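Long-range contacts in 3-oxosteroid 1-dehydrogenase (Sterolibacterium denitrificans, PDB 7P18), which probably catalyses the FAD-dependent 1,2-dehydrogenation of 3-oxosteroids to 3-oxo-Delta(1)-steroids, passing the electrons to an acceptor: residues A[136-141]-A[203-208]; A[159-164]-A[188-193]; A[84-89]-A[501-506]; A[310-315]-A[508-513]; A[416-421]-A[488-493]. One frame throughout, in Å; residues are numbered along the deposited sequence.

Contact 1. Residues A[136-141]-A[203-208]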
# COMPACT_ATOMS: atom_id res chain seq x y z
N LEU A 136 -18.07 1.00 -2.16
CA LEU A 136 -18.15 2.47 -1.93
C LEU A 136 -18.87 2.73 -0.61
O LEU A 136 -19.87 2.04 -0.29
CB LEU A 136 -18.86 3.15 -3.11
CG LEU A 136 -18.20 3.06 -4.48
CD1 LEU A 136 -19.02 3.85 -5.50
CD2 LEU A 136 -16.78 3.60 -4.47
N PHE A 137 -18.34 3.64 0.19
CA PHE A 137 -18.85 3.99 1.52
C PHE A 137 -19.39 5.43 1.47
O PHE A 137 -18.76 6.33 0.84
CB PHE A 137 -17.74 3.83 2.57
CG PHE A 137 -18.25 4.04 3.96
CD1 PHE A 137 -18.80 3.00 4.66
CD2 PHE A 137 -18.22 5.29 4.55
CE1 PHE A 137 -19.31 3.20 5.93
CE2 PHE A 137 -18.74 5.50 5.81
CZ PHE A 137 -19.27 4.44 6.51
N ASP A 138 -20.50 5.64 2.18
CA ASP A 138 -21.24 6.92 2.28
C ASP A 138 -20.65 7.78 3.40
O ASP A 138 -21.01 7.54 4.55
CB ASP A 138 -22.72 6.63 2.57
CG ASP A 138 -23.61 7.86 2.55
OD1 ASP A 138 -23.12 8.95 2.15
OD2 ASP A 138 -24.78 7.68 2.89
N ALA A 139 -19.77 8.72 3.05
CA ALA A 139 -19.12 9.67 4.00
C ALA A 139 -20.16 10.52 4.76
O ALA A 139 -19.82 11.00 5.89
CB ALA A 139 -18.16 10.55 3.25
N ALA A 140 -21.37 10.71 4.23
CA ALA A 140 -22.43 11.45 4.97
C ALA A 140 -22.66 10.78 6.32
O ALA A 140 -22.94 11.50 7.29
CB ALA A 140 -23.71 11.55 4.16
N LEU A 141 -22.47 9.45 6.42
CA LEU A 141 -22.68 8.73 7.72
C LEU A 141 -21.68 9.20 8.77
O LEU A 141 -21.91 8.96 9.97
CB LEU A 141 -22.58 7.22 7.50
CG LEU A 141 -23.57 6.60 6.51
CD1 LEU A 141 -23.20 5.14 6.24
CD2 LEU A 141 -24.99 6.67 7.03
N ASP A 203 -16.45 13.84 -3.58
CA ASP A 203 -17.48 12.78 -3.72
C ASP A 203 -17.84 12.32 -2.32
O ASP A 203 -16.92 12.05 -1.50
CB ASP A 203 -16.99 11.64 -4.62
CG ASP A 203 -18.06 10.67 -5.06
OD1 ASP A 203 -19.17 10.69 -4.48
OD2 ASP A 203 -17.72 9.85 -5.94
N ARG A 204 -19.13 12.33 -2.03
CA ARG A 204 -19.74 11.79 -0.79
C ARG A 204 -19.43 10.28 -0.66
O ARG A 204 -19.34 9.77 0.49
CB ARG A 204 -21.25 12.01 -0.89
CG ARG A 204 -22.02 11.47 0.31
CD ARG A 204 -23.40 12.07 0.36
NE ARG A 204 -24.22 11.55 -0.71
CZ ARG A 204 -25.04 10.51 -0.59
NH1 ARG A 204 -25.14 9.85 0.55
NH2 ARG A 204 -25.75 10.13 -1.64
N LYS A 205 -19.44 9.60 -1.78
CA LYS A 205 -19.06 8.17 -1.88
C LYS A 205 -17.54 8.10 -1.89
O LYS A 205 -16.89 8.80 -2.72
CB LYS A 205 -19.63 7.50 -3.13
CG LYS A 205 -21.15 7.50 -3.24
CD LYS A 205 -21.79 6.81 -2.09
CE LYS A 205 -23.30 6.81 -2.21
NZ LYS A 205 -23.88 5.74 -1.37
N ARG A 206 -17.00 7.28 -1.00
CA ARG A 206 -15.54 7.02 -0.93
C ARG A 206 -15.27 5.59 -1.40
O ARG A 206 -16.09 4.69 -1.15
CB ARG A 206 -15.06 7.31 0.49
CG ARG A 206 -15.53 8.61 1.13
CD ARG A 206 -15.27 9.84 0.27
NE ARG A 206 -13.90 10.02 -0.13
CZ ARG A 206 -13.47 10.75 -1.16
NH1 ARG A 206 -14.31 11.40 -1.95
NH2 ARG A 206 -12.17 10.82 -1.42
N GLY A 207 -14.14 5.40 -2.06
CA GLY A 207 -13.65 4.11 -2.57
C GLY A 207 -12.29 3.76 -2.02
O GLY A 207 -11.64 4.62 -1.37
N LEU A 208 -11.87 2.52 -2.25
CA LEU A 208 -10.49 2.06 -2.00
C LEU A 208 -10.16 2.30 -0.53
O LEU A 208 -11.03 2.05 0.30
CB LEU A 208 -9.55 2.79 -2.95
CG LEU A 208 -9.93 2.70 -4.42
CD1 LEU A 208 -8.94 3.49 -5.27
CD2 LEU A 208 -10.01 1.26 -4.91
O HOH W 1 -22.47 3.51 0.17

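Contact 2. Residues A[159-164]-A[188-193]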
# COMPACT_ATOMS: atom_id res chain seq x y z
N MET A 159 -11.57 11.49 -13.26
CA MET A 159 -11.39 12.93 -13.64
C MET A 159 -11.03 13.71 -12.36
O MET A 159 -11.48 14.86 -12.25
CB MET A 159 -12.65 13.54 -14.27
CG MET A 159 -13.16 12.84 -15.53
SD MET A 159 -11.91 12.57 -16.83
CE MET A 159 -12.86 11.65 -18.05
N GLY A 160 -10.31 13.08 -11.42
CA GLY A 160 -9.95 13.64 -10.10
C GLY A 160 -11.14 14.03 -9.25
O GLY A 160 -10.96 14.88 -8.37
N LYS A 161 -12.31 13.43 -9.46
CA LYS A 161 -13.57 13.81 -8.78
C LYS A 161 -14.24 12.59 -8.14
O LYS A 161 -14.49 12.60 -6.92
CB LYS A 161 -14.54 14.48 -9.76
CG LYS A 161 -14.01 15.73 -10.46
CD LYS A 161 -15.08 16.71 -10.89
CE LYS A 161 -14.69 17.54 -12.10
NZ LYS A 161 -13.37 18.19 -11.93
N ALA A 162 -14.56 11.58 -8.97
CA ALA A 162 -15.55 10.53 -8.66
C ALA A 162 -14.84 9.28 -8.13
O ALA A 162 -13.90 8.80 -8.77
CB ALA A 162 -16.36 10.21 -9.89
N SER A 163 -15.28 8.81 -6.96
CA SER A 163 -14.72 7.60 -6.30
C SER A 163 -15.09 6.37 -7.14
O SER A 163 -16.26 6.32 -7.62
CB SER A 163 -15.21 7.49 -4.91
OG SER A 163 -14.68 8.54 -4.12
N MET A 164 -14.15 5.44 -7.34
CA MET A 164 -14.44 4.10 -7.92
C MET A 164 -13.79 2.99 -7.09
O MET A 164 -12.78 3.25 -6.41
CB MET A 164 -13.90 4.00 -9.34
CG MET A 164 -14.47 5.09 -10.28
SD MET A 164 -13.68 5.05 -11.89
CE MET A 164 -11.92 4.98 -11.47
N GLY A 188 -21.85 10.59 -13.61
CA GLY A 188 -23.30 10.73 -13.44
C GLY A 188 -23.71 10.83 -11.99
O GLY A 188 -24.26 11.88 -11.61
N ARG A 189 -23.43 9.78 -11.20
CA ARG A 189 -23.82 9.69 -9.76
C ARG A 189 -23.35 10.97 -9.03
O ARG A 189 -24.12 11.50 -8.23
CB ARG A 189 -23.17 8.45 -9.12
CG ARG A 189 -23.62 8.12 -7.71
CD ARG A 189 -22.69 7.14 -7.01
NE ARG A 189 -21.36 7.73 -6.85
CZ ARG A 189 -20.24 7.25 -7.37
NH1 ARG A 189 -20.25 6.12 -8.07
NH2 ARG A 189 -19.10 7.88 -7.16
N TYR A 190 -22.11 11.39 -9.32
CA TYR A 190 -21.37 12.51 -8.67
C TYR A 190 -22.13 13.84 -8.88
O TYR A 190 -22.46 14.55 -7.89
CB TYR A 190 -19.95 12.57 -9.23
CG TYR A 190 -19.11 13.73 -8.76
CD1 TYR A 190 -19.22 14.99 -9.35
CD2 TYR A 190 -18.21 13.59 -7.71
CE1 TYR A 190 -18.47 16.06 -8.90
CE2 TYR A 190 -17.44 14.65 -7.26
CZ TYR A 190 -17.58 15.90 -7.85
OH TYR A 190 -16.84 16.95 -7.42
N TYR A 191 -22.44 14.16 -10.14
CA TYR A 191 -23.08 15.45 -10.52
C TYR A 191 -24.53 15.46 -10.03
O TYR A 191 -24.98 16.52 -9.59
CB TYR A 191 -22.87 15.72 -12.00
CG TYR A 191 -21.46 16.17 -12.30
CD1 TYR A 191 -20.98 17.39 -11.83
CD2 TYR A 191 -20.60 15.41 -13.06
CE1 TYR A 191 -19.69 17.82 -12.08
CE2 TYR A 191 -19.30 15.82 -13.33
CZ TYR A 191 -18.84 17.03 -12.84
OH TYR A 191 -17.57 17.47 -13.10
N LEU A 192 -25.21 14.32 -10.01
CA LEU A 192 -26.65 14.26 -9.63
C LEU A 192 -26.80 14.11 -8.11
O LEU A 192 -27.95 13.95 -7.64
CB LEU A 192 -27.31 13.12 -10.41
CG LEU A 192 -26.94 13.09 -11.90
CD1 LEU A 192 -27.87 12.17 -12.68
CD2 LEU A 192 -26.93 14.48 -12.52
N ASP A 193 -25.70 14.20 -7.36
CA ASP A 193 -25.69 14.03 -5.88
C ASP A 193 -25.97 15.40 -5.26
O ASP A 193 -25.09 15.93 -4.56
CB ASP A 193 -24.35 13.43 -5.43
CG ASP A 193 -24.39 12.80 -4.05
OD1 ASP A 193 -25.50 12.59 -3.53
OD2 ASP A 193 -23.29 12.52 -3.49
O HOH W 2 -17.77 4.58 -9.13

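Contact 3. Residues A[84-89]-A[501-506]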
# COMPACT_ATOMS: atom_id res chain seq x y z
N GLU A 84 6.51 -20.19 11.66
CA GLU A 84 5.37 -20.83 10.97
C GLU A 84 4.06 -20.54 11.71
O GLU A 84 3.01 -20.40 11.05
CB GLU A 84 5.61 -22.32 10.76
CG GLU A 84 4.50 -22.99 9.97
CD GLU A 84 4.61 -24.50 9.89
OE1 GLU A 84 4.39 -25.15 10.94
OE2 GLU A 84 4.92 -25.01 8.81
N ASP A 85 4.07 -20.46 13.04
CA ASP A 85 2.81 -20.27 13.80
C ASP A 85 2.20 -18.90 13.46
O ASP A 85 0.97 -18.76 13.59
CB ASP A 85 2.97 -20.48 15.31
CG ASP A 85 3.87 -19.53 16.06
OD1 ASP A 85 4.55 -18.72 15.40
OD2 ASP A 85 3.90 -19.62 17.32
N ARG A 86 2.99 -17.92 13.07
CA ARG A 86 2.44 -16.62 12.61
C ARG A 86 1.75 -16.80 11.25
O ARG A 86 0.75 -16.14 11.03
CB ARG A 86 3.55 -15.58 12.46
CG ARG A 86 4.19 -15.16 13.77
CD ARG A 86 5.34 -14.22 13.54
NE ARG A 86 4.85 -12.96 12.99
CZ ARG A 86 5.62 -12.06 12.34
NH1 ARG A 86 6.91 -12.27 12.13
NH2 ARG A 86 5.05 -10.96 11.87
N LEU A 87 2.31 -17.58 10.34
CA LEU A 87 1.65 -17.89 9.05
C LEU A 87 0.33 -18.63 9.30
O LEU A 87 -0.69 -18.27 8.67
CB LEU A 87 2.55 -18.74 8.16
CG LEU A 87 3.94 -18.17 7.85
CD1 LEU A 87 4.66 -19.12 6.94
CD2 LEU A 87 3.84 -16.82 7.21
N LEU A 88 0.34 -19.64 10.19
CA LEU A 88 -0.90 -20.39 10.52
C LEU A 88 -1.93 -19.41 11.08
O LEU A 88 -3.10 -19.47 10.68
CB LEU A 88 -0.61 -21.50 11.53
CG LEU A 88 0.40 -22.55 11.07
CD1 LEU A 88 0.79 -23.47 12.23
CD2 LEU A 88 -0.15 -23.35 9.90
N ALA A 89 -1.50 -18.55 11.99
CA ALA A 89 -2.40 -17.58 12.66
C ALA A 89 -3.01 -16.62 11.63
O ALA A 89 -4.22 -16.29 11.72
CB ALA A 89 -1.63 -16.88 13.74
N GLY A 501 10.28 -4.07 11.36
CA GLY A 501 9.79 -3.43 12.58
C GLY A 501 9.90 -4.35 13.76
O GLY A 501 10.69 -5.31 13.70
N LEU A 502 9.13 -4.06 14.77
CA LEU A 502 9.15 -4.82 16.04
C LEU A 502 8.74 -6.27 15.75
O LEU A 502 7.75 -6.50 15.06
CB LEU A 502 8.20 -4.16 17.03
CG LEU A 502 8.49 -2.70 17.36
CD1 LEU A 502 7.54 -2.22 18.43
CD2 LEU A 502 9.93 -2.51 17.80
N LEU A 503 9.52 -7.21 16.26
CA LEU A 503 9.22 -8.65 16.14
C LEU A 503 8.03 -8.95 17.03
O LEU A 503 7.99 -8.50 18.21
CB LEU A 503 10.44 -9.48 16.52
CG LEU A 503 10.24 -10.99 16.39
CD1 LEU A 503 9.95 -11.38 14.96
CD2 LEU A 503 11.45 -11.72 16.94
N THR A 504 7.04 -9.66 16.50
CA THR A 504 5.87 -10.11 17.25
C THR A 504 5.71 -11.63 17.12
O THR A 504 6.32 -12.24 16.20
CB THR A 504 4.58 -9.41 16.79
OG1 THR A 504 4.34 -9.70 15.39
CG2 THR A 504 4.69 -7.92 17.01
N ASP A 505 4.85 -12.17 17.96
CA ASP A 505 4.39 -13.58 17.92
C ASP A 505 3.04 -13.61 17.20
O ASP A 505 2.59 -12.57 16.66
CB ASP A 505 4.36 -14.22 19.31
CG ASP A 505 3.29 -13.69 20.24
OD1 ASP A 505 2.38 -12.95 19.77
OD2 ASP A 505 3.34 -14.04 21.46
N LYS A 506 2.42 -14.79 17.20
CA LYS A 506 1.17 -15.08 16.45
C LYS A 506 -0.00 -14.26 16.98
O LYS A 506 -1.00 -14.16 16.28
CB LYS A 506 0.87 -16.58 16.54
CG LYS A 506 0.53 -17.05 17.94
CD LYS A 506 0.07 -18.48 18.01
CE LYS A 506 -0.21 -18.87 19.44
NZ LYS A 506 -0.36 -20.33 19.49
O HOH W 3 2.61 -11.49 13.95

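Contact 4. Residues A[310-315]-A[508-513]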
# COMPACT_ATOMS: atom_id res chain seq x y z
N ILE A 310 13.17 -0.21 25.35
CA ILE A 310 12.85 -1.13 26.49
C ILE A 310 13.15 -2.60 26.16
O ILE A 310 12.69 -3.44 26.94
CB ILE A 310 11.41 -0.94 27.00
CG1 ILE A 310 10.36 -1.38 25.98
CG2 ILE A 310 11.18 0.49 27.46
CD1 ILE A 310 8.97 -1.55 26.56
N GLY A 311 13.91 -2.91 25.10
CA GLY A 311 14.38 -4.29 24.84
C GLY A 311 13.62 -5.02 23.72
O GLY A 311 13.98 -6.18 23.45
N ALA A 312 12.66 -4.40 23.06
CA ALA A 312 11.95 -5.04 21.93
C ALA A 312 12.96 -5.39 20.84
O ALA A 312 13.87 -4.61 20.59
CB ALA A 312 10.86 -4.13 21.42
N ARG A 313 12.81 -6.54 20.22
CA ARG A 313 13.62 -6.98 19.06
C ARG A 313 12.99 -6.44 17.76
O ARG A 313 11.74 -6.32 17.68
CB ARG A 313 13.72 -8.50 19.02
CG ARG A 313 14.47 -9.06 17.81
CD ARG A 313 14.83 -10.50 18.07
NE ARG A 313 15.36 -11.08 16.87
CZ ARG A 313 16.60 -10.88 16.44
NH1 ARG A 313 17.44 -10.14 17.14
NH2 ARG A 313 16.99 -11.44 15.30
N ALA A 314 13.83 -6.11 16.79
CA ALA A 314 13.37 -5.68 15.44
C ALA A 314 13.93 -6.62 14.38
O ALA A 314 15.03 -7.17 14.56
CB ALA A 314 13.76 -4.25 15.17
N GLU A 315 13.21 -6.81 13.28
CA GLU A 315 13.67 -7.66 12.16
C GLU A 315 13.24 -7.03 10.83
O GLU A 315 12.33 -6.19 10.83
CB GLU A 315 13.13 -9.10 12.27
CG GLU A 315 13.79 -9.90 13.36
CD GLU A 315 13.40 -11.37 13.44
OE1 GLU A 315 12.61 -11.86 12.56
OE2 GLU A 315 13.93 -12.03 14.36
N ALA A 508 0.38 -11.03 18.06
CA ALA A 508 0.88 -9.65 17.89
C ALA A 508 1.59 -9.12 19.13
O ALA A 508 1.80 -7.88 19.23
CB ALA A 508 -0.27 -8.76 17.50
N ARG A 509 2.03 -10.01 20.03
CA ARG A 509 2.78 -9.57 21.23
C ARG A 509 4.18 -9.19 20.80
O ARG A 509 4.84 -9.94 20.04
CB ARG A 509 2.80 -10.68 22.29
CG ARG A 509 1.43 -10.91 22.89
CD ARG A 509 1.48 -11.78 24.14
NE ARG A 509 1.87 -13.13 23.81
CZ ARG A 509 1.94 -14.13 24.68
NH1 ARG A 509 1.66 -13.92 25.96
NH2 ARG A 509 2.29 -15.33 24.26
N VAL A 510 4.66 -8.05 21.28
CA VAL A 510 6.06 -7.68 21.01
C VAL A 510 6.99 -8.62 21.77
O VAL A 510 6.80 -8.82 22.99
CB VAL A 510 6.32 -6.19 21.32
CG1 VAL A 510 7.77 -5.84 21.14
CG2 VAL A 510 5.43 -5.32 20.45
N LEU A 511 8.03 -9.10 21.11
CA LEU A 511 9.08 -9.98 21.68
C LEU A 511 10.37 -9.20 21.95
O LEU A 511 10.77 -8.35 21.12
CB LEU A 511 9.33 -11.14 20.71
CG LEU A 511 8.10 -11.96 20.32
CD1 LEU A 511 8.45 -13.14 19.43
CD2 LEU A 511 7.37 -12.50 21.55
N ASP A 512 11.06 -9.56 23.04
CA ASP A 512 12.39 -9.00 23.38
C ASP A 512 13.47 -9.83 22.68
O ASP A 512 13.13 -10.77 21.93
CB ASP A 512 12.51 -8.87 24.89
CG ASP A 512 12.69 -10.19 25.64
OD1 ASP A 512 12.95 -11.23 24.99
OD2 ASP A 512 12.55 -10.14 26.86
N GLU A 513 14.75 -9.53 22.94
CA GLU A 513 15.90 -10.18 22.27
C GLU A 513 15.96 -11.68 22.63
O GLU A 513 16.67 -12.44 21.92
CB GLU A 513 17.18 -9.40 22.61
CG GLU A 513 17.18 -7.99 22.04
CD GLU A 513 17.29 -7.88 20.52
OE1 GLU A 513 17.47 -8.91 19.86
OE2 GLU A 513 17.15 -6.74 19.98
O HOH W 4 15.57 -7.90 25.36
O HOH W 5 16.27 -4.12 21.11
O HOH W 6 16.78 -5.92 17.37

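Contact 5. Residues A[416-421]-A[488-493]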
# COMPACT_ATOMS: atom_id res chain seq x y z
N VAL A 416 7.90 16.38 -14.57
CA VAL A 416 7.11 15.09 -14.52
C VAL A 416 7.45 14.24 -15.76
O VAL A 416 7.48 13.01 -15.67
CB VAL A 416 5.62 15.41 -14.43
CG1 VAL A 416 4.78 14.15 -14.62
CG2 VAL A 416 5.26 16.11 -13.14
N TYR A 417 7.77 14.86 -16.89
CA TYR A 417 8.14 14.09 -18.11
C TYR A 417 9.13 14.90 -18.93
O TYR A 417 9.11 16.15 -18.86
CB TYR A 417 6.88 13.74 -18.92
CG TYR A 417 6.23 14.96 -19.52
CD1 TYR A 417 5.36 15.75 -18.79
CD2 TYR A 417 6.59 15.40 -20.79
CE1 TYR A 417 4.86 16.94 -19.29
CE2 TYR A 417 6.07 16.57 -21.31
CZ TYR A 417 5.22 17.36 -20.56
OH TYR A 417 4.72 18.54 -21.08
N TRP A 418 9.98 14.19 -19.67
CA TRP A 418 10.86 14.76 -20.72
C TRP A 418 10.32 14.30 -22.08
O TRP A 418 9.80 13.16 -22.16
CB TRP A 418 12.30 14.34 -20.47
CG TRP A 418 12.91 14.91 -19.23
CD1 TRP A 418 13.86 15.90 -19.15
CD2 TRP A 418 12.68 14.48 -17.87
NE1 TRP A 418 14.20 16.14 -17.85
CE2 TRP A 418 13.47 15.31 -17.03
CE3 TRP A 418 11.82 13.56 -17.25
CZ2 TRP A 418 13.48 15.18 -15.65
CZ3 TRP A 418 11.85 13.41 -15.89
CH2 TRP A 418 12.65 14.23 -15.09
N ARG A 419 10.42 15.15 -23.10
CA ARG A 419 9.80 14.92 -24.43
C ARG A 419 10.85 15.27 -25.49
O ARG A 419 11.63 16.21 -25.27
CB ARG A 419 8.49 15.70 -24.52
CG ARG A 419 7.75 15.50 -25.84
CD ARG A 419 6.51 16.37 -25.97
NE ARG A 419 6.95 17.76 -26.02
CZ ARG A 419 6.49 18.76 -25.29
NH1 ARG A 419 5.49 18.59 -24.44
NH2 ARG A 419 7.05 19.95 -25.40
N ASP A 420 10.93 14.45 -26.54
CA ASP A 420 11.88 14.67 -27.65
C ASP A 420 11.35 14.02 -28.93
O ASP A 420 10.67 12.96 -28.85
CB ASP A 420 13.27 14.16 -27.33
CG ASP A 420 14.34 14.91 -28.11
OD1 ASP A 420 14.41 14.70 -29.35
OD2 ASP A 420 15.10 15.68 -27.48
N ASP A 421 11.67 14.62 -30.07
CA ASP A 421 11.27 14.10 -31.40
C ASP A 421 12.03 12.82 -31.72
O ASP A 421 11.50 12.01 -32.51
CB ASP A 421 11.52 15.15 -32.47
CG ASP A 421 10.48 16.25 -32.49
OD1 ASP A 421 9.37 16.05 -31.97
OD2 ASP A 421 10.81 17.31 -33.04
N ALA A 488 10.11 10.36 -21.53
CA ALA A 488 10.81 9.71 -20.41
C ALA A 488 10.17 10.20 -19.13
O ALA A 488 9.78 11.37 -19.04
CB ALA A 488 12.29 9.96 -20.40
N MET A 489 10.13 9.31 -18.14
CA MET A 489 9.74 9.65 -16.76
C MET A 489 10.80 9.04 -15.83
O MET A 489 11.42 8.00 -16.16
CB MET A 489 8.33 9.17 -16.45
CG MET A 489 7.30 9.91 -17.29
SD MET A 489 5.62 9.30 -17.06
CE MET A 489 5.19 10.02 -15.47
N ARG A 490 11.11 9.78 -14.79
CA ARG A 490 12.12 9.41 -13.78
C ARG A 490 11.44 8.54 -12.72
O ARG A 490 10.58 9.05 -11.98
CB ARG A 490 12.72 10.66 -13.15
CG ARG A 490 13.74 10.35 -12.06
CD ARG A 490 14.16 11.60 -11.27
NE ARG A 490 13.05 12.51 -11.05
CZ ARG A 490 13.06 13.82 -11.30
NH1 ARG A 490 14.19 14.46 -11.56
NH2 ARG A 490 11.92 14.50 -11.19
N VAL A 491 11.85 7.29 -12.64
CA VAL A 491 11.31 6.32 -11.66
C VAL A 491 12.27 6.25 -10.45
O VAL A 491 13.38 5.67 -10.53
CB VAL A 491 11.08 4.96 -12.35
CG1 VAL A 491 10.61 3.99 -11.35
CG2 VAL A 491 10.03 5.07 -13.45
N ASP A 492 11.81 6.80 -9.35
CA ASP A 492 12.57 6.77 -8.08
C ASP A 492 12.32 5.44 -7.36
O ASP A 492 11.24 4.82 -7.57
CB ASP A 492 12.18 7.96 -7.21
CG ASP A 492 12.83 9.26 -7.66
OD1 ASP A 492 14.02 9.21 -7.92
OD2 ASP A 492 12.10 10.28 -7.75
N ALA A 493 13.25 5.01 -6.52
CA ALA A 493 13.03 3.82 -5.64
C ALA A 493 12.16 4.26 -4.48
O ALA A 493 12.72 4.53 -3.39
CB ALA A 493 14.35 3.25 -5.17
O HOH W 7 9.07 11.62 -13.96

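Contact 1. Residues A[136-141]-A[203-208]
F137 and R206 face each other as an antiparallel hydrogen-bonded pair: F137 N donates to R206 O at 2.8 Å, and R206 N returns the bond to F137 O at 2.7 Å. The next pair, D138 with K205, is non-hydrogen-bonded, and beyond it A139 N reaches R204 O at 2.8 Å. R204 is the side chain to follow. From CB the chain steps to CG, anti to the backbone N (chi1 178°) and 3.3 Å from D138 OD1; CD rests 3.8 Å from the methyl CB of A140. A bend at chi3 (71°) sets NE, which turns to D193 for a second salt bridge. CZ is 3.7 Å from D138 OD1, and NH1 ends 2.7 Å from D138 OD1 in a weak, bent hydrogen bond within a salt bridge; the carboxylate and guanidinium planes stand 78° apart. D138 OD1 also takes the backbone N of A140 from above the carboxylate plane, an Asx turn, so one oxygen serves both the turn and the arginine. Near K205, a water joins NZ to L136 O. The pairing joins strand 205-206 to strand 131-138, which also pairs with 53-54 and 109-111. The F137 side chain packs on A211 and A214 of helix 208-222, L136 and K205 touch R189 of helix 179-191, and W196 of helix 194-197 packs against A140 and R204.

Contact 2. Residues A[159-164]-A[188-193]
A162 and Y190 bring the two backbones nearest, CA to CA 6.1 Å, where an extended segment passes the last turn of helix 179-191. From that turn Y190 reaches across with CG anti to its backbone N (chi1 175°). K161 CB lies over one face of the Y190 ring, 4.1 Å from the centroid and displaced toward the rim, a CH-pi contact; the two side chains cross at about a right angle. Further out, K161 CD comes within 4.0 Å of Y190 CZ, and CE reaches 3.0 Å from Y191 OH. The Y190 hydroxyl bonds R201 O. Y191 turns its ring so that Y190 CD1 stands over its centre. K161 and A162 form a classic beta bulge opposite L158, in the small, weakly bonded antiparallel hairpin of strands 157-158 and 162-163, and the chain runs on to S163. There R189 bends at chi3 (64°), which sets NE; its NH2 then meets S163 O at 3.3 Å, in the carbonyl plane and on a lone pair. A water that donates to the same oxygen at 2.8 Å accepts from R189 NH1, so S163 O is approached by two donors. The stronger partner of R189 NH2 is D203, whose OD2 also accepts from S163 N, while S163 OG pairs with K205 O.

Contact 3. Residues A[84-89]-A[501-506]
R86 NE donates to a water at 2.8 Å, and that water in turn donates to D505 O at 2.9 Å, a water-mediated polar link between the helix and the chain leaving the strand. The rest is packing round the arginine. Its chain runs beside T504 and D505: CG lies 3.9 Å from K506 N and CD 3.5 Å from T504 O. The chain bends at chi3 (66°), and T504 O lies over one face of the guanidinium. The side chains of R86 and T504 cross at about a right angle, and R86 NH2 goes on to A529 O. L503 CD1 lies 4.2 Å from R86 NH1. One turn along, A89 CB meets K506 CB at 3.8 Å, and the extended lysine runs past D85, its CD 4.1 Å from D85 OD2. The contact thus lays the first turns of helix 84-104 against the chain that follows strand 486-502, with helix 67-78 packed on the L87 and L88 side and T504 touching C523 of strand 521-523.

Contact 4. Residues A[310-315]-A[508-513]
R313 and E513 cross at about a right angle, guanidinium and carboxylate planes 77° apart, with R313 NH1 donating to E513 OE1 at 3.0 Å. The oxygen lies in the guanidinium plane and uses its syn lone pair. R313 reaches it with its chain extended from CG to NE, CG lying anti to the backbone N (chi1 177°), while E513 folds back at chi2 (-69°). From the side of the guanidinium, NE and NH2 both donate to E315 OE2, NE at 3.0 Å, completing a three-residue salt-bridge network. R313 N gives a nearly straight bond to L511 O at 2.9 Å. Just before R313, helix 302-309 ends: G311, at positive phi, is the C-prime residue of a Schellman motif, and the chain turns through A312 into strand 314-315. A312 CB packs on V510 CG1 at 3.5 Å, with I518 of strand 517-518 touching both. Waters add further bridges: one joins G311 O to E513 N, and another donates to E513 OE2 at 2.8 Å and accepts from A314 N.

Contact 5. Residues A[416-421]-A[488-493]
This is a short antiparallel beta pairing, in which strand 418-420 pairs with the long strand 486-502, their axes 6.5 Å apart. W418 and A488 form the hydrogen-bonded pair: W418 N to A488 O and A488 N to W418 O, both 2.9 Å. The W418 indole, with CG anti to the carbonyl carbon (chi1 -66°), meets the neighbouring strand by its benzo edge: CE3 is 3.5 Å from A488 O, and CZ3 reaches the R490 backbone. Farther out, CH2 sits over one face of the R490 guanidinium, 3.8 Å from CZ; the two planes are 87° apart, indole edge to guanidinium face. W384 of strand 383-387 meets W418 edge-to-face. Turned the other way, M489 CG lies 3.5 Å from V416 O, and its CE touches V416 CG1 at 4.2 Å; a water that donates to V416 O accepts from R490 N, carrying the pairing one step past the last direct bond. M489 also touches I326 and F387 of neighbouring strands, while W418 and A488 pack against helix 423-430. The arrangement is that of an antiparallel sheet whose edge strand is covered by the following helix.

Contacts 1 and 2 form one unit, their centres 11 Å apart, joined through K205 O to S163 OG (2.6 Å) and D203 OD2 to R189 NH2 (2.7 Å). Contacts 3 and 4 form a second on another side of the molecule, centres 12 Å apart and joined by L503, whose N meets R313 O and whose O meets L511 N. Contact 5 shares strand 486-502 with contact 3, yet their centres are 41 Å apart. The bound steroid is about 9 Å from G207 of contact 1 and about 11 Å from the S163 side chain of contact 2, while the side chains of T504 in contact 3 and V510 in contact 4 lie about 12 and 13 Å from the FAD; contact 5 lies away from the FAD and steroid sites.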